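Predicted DNA-binding transcriptional regulator (Aliivibrio fischeri ES114, PDB 7DWN) probably binds cis-regulatory DNA as a tetrameric LysR-type transcription factor and regulates transcription. Local coordinates at residues A[147-152]-A[266-271]. Residues are numbered along the deposited sequence; the frame is centred on the assembly and turned at random.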
ATOM      1  N   LEU A 147       6.495  19.075  17.375  1.00 32.11           N
ATOM      2  CA  LEU A 147       7.015  19.347  18.713  1.00 24.40           C
ATOM      3  C   LEU A 147       7.214  18.000  19.394  1.00 30.50           C
ATOM      4  O   LEU A 147       6.247  17.359  19.813  1.00 42.01           O
ATOM      5  CB  LEU A 147       6.069  20.247  19.502  1.00 23.90           C
ATOM      6  CG  LEU A 147       6.217  21.766  19.373  1.00 40.41           C
ATOM      7  CD1 LEU A 147       6.108  22.231  17.929  1.00 56.23           C
ATOM      8  CD2 LEU A 147       5.174  22.458  20.232  1.00 26.28           C
ATOM      9  N   ALA A 148       8.464  17.552  19.495  1.00 33.43           N
ATOM     10  CA  ALA A 148       8.712  16.211  20.009  1.00 23.95           C
ATOM     11  C   ALA A 148       9.963  16.230  20.871  1.00 32.05           C
ATOM     12  O   ALA A 148      10.589  17.271  21.065  1.00 30.59           O
ATOM     13  CB  ALA A 148       8.825  15.193  18.869  1.00 16.58           C
ATOM     14  N   PHE A 149      10.313  15.074  21.421  1.00 32.09           N
ATOM     15  CA  PHE A 149      11.496  14.975  22.256  1.00 30.32           C
ATOM     16  C   PHE A 149      12.708  14.573  21.419  1.00 34.81           C
ATOM     17  O   PHE A 149      12.609  14.315  20.217  1.00 37.88           O
ATOM     18  CB  PHE A 149      11.266  13.985  23.398  1.00 32.24           C
ATOM     19  CG  PHE A 149      10.242  14.444  24.399  1.00 28.68           C
ATOM     20  CD1 PHE A 149      10.585  15.331  25.408  1.00 24.23           C
ATOM     21  CD2 PHE A 149       8.935  13.995  24.324  1.00 18.07           C
ATOM     22  CE1 PHE A 149       9.645  15.759  26.325  1.00 29.57           C
ATOM     23  CE2 PHE A 149       7.991  14.417  25.238  1.00 24.57           C
ATOM     24  CZ  PHE A 149       8.346  15.300  26.241  1.00 27.46           C
ATOM     25  N   ASP A 150      13.867  14.538  22.076  1.00 34.91           N
ATOM     26  CA  ASP A 150      15.139  14.278  21.412  1.00 39.20           C
ATOM     27  C   ASP A 150      15.084  12.987  20.608  1.00 30.96           C
ATOM     28  O   ASP A 150      14.804  11.915  21.151  1.00 37.34           O
ATOM     29  CB  ASP A 150      16.256  14.207  22.459  1.00 45.48           C
ATOM     30  CG  ASP A 150      17.644  14.140  21.839  1.00 39.75           C
ATOM     31  OD1 ASP A 150      17.792  14.491  20.649  1.00 41.95           O
ATOM     32  OD2 ASP A 150      18.591  13.730  22.544  1.00 45.43           O
ATOM     33  N   ASP A 151      15.351  13.095  19.308  1.00 34.96           N
ATOM     34  CA  ASP A 151      15.283  11.959  18.395  1.00 37.80           C
ATOM     35  C   ASP A 151      16.482  12.010  17.462  1.00 49.45           C
ATOM     36  O   ASP A 151      16.699  13.021  16.788  1.00 45.50           O
ATOM     37  CB  ASP A 151      13.977  11.972  17.595  1.00 36.62           C
ATOM     38  CG  ASP A 151      13.862  10.801  16.643  1.00 52.73           C
ATOM     39  OD1 ASP A 151      13.562   9.678  17.104  1.00 61.79           O
ATOM     40  OD2 ASP A 151      14.073  11.002  15.430  1.00 56.04           O
ATOM     41  N   ASP A 152      17.249  10.916  17.414  1.00 53.65           N
ATOM     42  CA  ASP A 152      18.472  10.887  16.617  1.00 54.94           C
ATOM     43  C   ASP A 152      18.211  11.076  15.127  1.00 52.63           C
ATOM     44  O   ASP A 152      19.117  11.499  14.403  1.00 51.90           O
ATOM     45  CB  ASP A 152      19.220   9.571  16.847  1.00 55.64           C
ATOM     46  CG  ASP A 152      19.802   9.466  18.244  1.00 62.22           C
ATOM     47  OD1 ASP A 152      20.032  10.520  18.873  1.00 62.22           O
ATOM     48  OD2 ASP A 152      20.034   8.330  18.712  1.00 63.97           O
ATOM     49  N   ILE A 266      16.629  15.526  29.937  1.00 39.07           N
ATOM     50  CA  ILE A 266      15.895  15.314  28.696  1.00 40.32           C
ATOM     51  C   ILE A 266      15.870  16.637  27.940  1.00 45.43           C
ATOM     52  O   ILE A 266      16.042  17.710  28.519  1.00 48.96           O
ATOM     53  CB  ILE A 266      14.452  14.799  28.923  1.00 36.28           C
ATOM     54  CG1 ILE A 266      13.686  15.722  29.876  1.00 42.53           C
ATOM     55  CG2 ILE A 266      14.460  13.367  29.439  1.00 39.23           C
ATOM     56  CD1 ILE A 266      12.228  15.328  30.062  1.00 51.52           C
ATOM     57  N   GLU A 267      15.666  16.553  26.629  1.00 40.58           N
ATOM     58  CA  GLU A 267      15.610  17.731  25.773  1.00 38.68           C
ATOM     59  C   GLU A 267      14.401  17.616  24.862  1.00 34.45           C
ATOM     60  O   GLU A 267      14.056  16.512  24.429  1.00 33.72           O
ATOM     61  CB  GLU A 267      16.880  17.869  24.924  1.00 38.28           C
ATOM     62  CG  GLU A 267      18.171  17.895  25.718  1.00 45.63           C
ATOM     63  CD  GLU A 267      19.374  17.544  24.869  1.00 46.11           C
ATOM     64  OE1 GLU A 267      19.191  17.290  23.659  1.00 48.52           O
ATOM     65  OE2 GLU A 267      20.500  17.516  25.411  1.00 50.01           O
ATOM     66  N   TYR A 268      13.749  18.739  24.561  1.00 36.46           N
ATOM     67  CA  TYR A 268      12.694  18.681  23.557  1.00 32.71           C
ATOM     68  C   TYR A 268      12.916  19.726  22.472  1.00 36.07           C
ATOM     69  O   TYR A 268      13.489  20.794  22.709  1.00 32.90           O
ATOM     70  CB  TYR A 268      11.281  18.804  24.164  1.00 38.12           C
ATOM     71  CG  TYR A 268      11.057  19.914  25.156  1.00 35.86           C
ATOM     72  CD1 TYR A 268      11.308  19.720  26.507  1.00 36.13           C
ATOM     73  CD2 TYR A 268      10.546  21.137  24.752  1.00 35.99           C
ATOM     74  CE1 TYR A 268      11.086  20.723  27.424  1.00 38.48           C
ATOM     75  CE2 TYR A 268      10.319  22.150  25.661  1.00 38.68           C
ATOM     76  CZ  TYR A 268      10.592  21.937  26.997  1.00 41.92           C
ATOM     77  OH  TYR A 268      10.370  22.941  27.912  1.00 43.86           O
ATOM     78  N   TYR A 269      12.455  19.382  21.269  1.00 30.33           N
ATOM     79  CA  TYR A 269      12.805  20.057  20.032  1.00 18.93           C
ATOM     80  C   TYR A 269      11.569  20.397  19.212  1.00 25.41           C
ATOM     81  O   TYR A 269      10.516  19.750  19.314  1.00 29.76           O
ATOM     82  CB  TYR A 269      13.702  19.184  19.152  1.00 24.19           C
ATOM     83  CG  TYR A 269      15.115  18.979  19.637  1.00 33.14           C
ATOM     84  CD1 TYR A 269      15.402  18.069  20.646  1.00 28.76           C
ATOM     85  CD2 TYR A 269      16.170  19.674  19.058  1.00 32.69           C
ATOM     86  CE1 TYR A 269      16.701  17.873  21.078  1.00 30.91           C
ATOM     87  CE2 TYR A 269      17.469  19.485  19.483  1.00 34.65           C
ATOM     88  CZ  TYR A 269      17.729  18.585  20.492  1.00 37.12           C
ATOM     89  OH  TYR A 269      19.023  18.398  20.912  1.00 48.36           O
ATOM     90  N   ALA A 270      11.738  21.422  18.381  1.00 22.44           N
ATOM     91  CA  ALA A 270      10.899  21.665  17.219  1.00 20.35           C
ATOM     92  C   ALA A 270      11.617  21.118  15.991  1.00 30.52           C
ATOM     93  O   ALA A 270      12.809  21.374  15.799  1.00 29.54           O
ATOM     94  CB  ALA A 270      10.613  23.157  17.050  1.00 20.41           C
ATOM     95  N   TYR A 271      10.893  20.357  15.176  1.00 36.54           N
ATOM     96  CA  TYR A 271      11.423  19.760  13.962  1.00 29.99           C
ATOM     97  C   TYR A 271      10.587  20.207  12.772  1.00 36.50           C
ATOM     98  O   TYR A 271       9.390  20.484  12.902  1.00 36.48           O
ATOM     99  CB  TYR A 271      11.415  18.223  14.026  1.00 32.15           C
ATOM    100  CG  TYR A 271      12.133  17.601  15.208  1.00 28.73           C
ATOM    101  CD1 TYR A 271      13.515  17.684  15.330  1.00 35.79           C
ATOM    102  CD2 TYR A 271      11.430  16.896  16.180  1.00 27.09           C
ATOM    103  CE1 TYR A 271      14.177  17.102  16.397  1.00 26.82           C
ATOM    104  CE2 TYR A 271      12.084  16.309  17.252  1.00 31.54           C
ATOM    105  CZ  TYR A 271      13.458  16.414  17.354  1.00 34.23           C
ATOM    106  OH  TYR A 271      14.119  15.839  18.415  1.00 28.23           O
TER
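Backbone hydrogen bonds pair the end of strand 145-149 with strand 264-272, running antiparallel to it. Ala148 and Tyr269 form the hydrogen-bonded pair: Tyr269 N to Ala148 O (2.8 Å) is almost straight, with an N-H...O angle of 176°, and Ala148 N to Tyr269 O spans 3.0 Å. As the chain turns off the strand, Asp150 N still reaches Glu267 O at 3.1 Å, a more bent bond whose donor sits above the carbonyl plane. Tyr271 extends the pairing through its side chain: its OH donates to Phe149 O over 2.8 Å, likewise from above the carbonyl plane. Among apolar contacts, the Tyr271 CE2 edge meets Ala148 CB at 3.8 Å, and Tyr269 CB lies over one face of the Tyr271 ring. On the face of Leu147 and Phe149, Phe149 CD1 rests on Tyr268 CB (3.8 Å) and the two side chains cross obliquely; Tyr268 takes the crowded first torsion (chi1 48°), and Leu103 of helix 101-114 touches both. Two acids lie side by side: Asp150 OD2 comes within 3.8 Å of Glu267 OE1, unfavourable if both are ionised but probably offset by Arg155, salt-bridged to Asp150 OD1, and by Tyr269 OH, which donates to Glu267 OE1. Asp150 OD1 lies 3.6 Å from Tyr269 CE1, carboxylate and ring planes 30° apart. Strand 264-272 thus joins antiparallel to 145-149, at the edge of parallel strands 123-128, 94-99 and 145-149, as is characteristic of the periplasmic-binding-protein-like effector domain of LysR regulators.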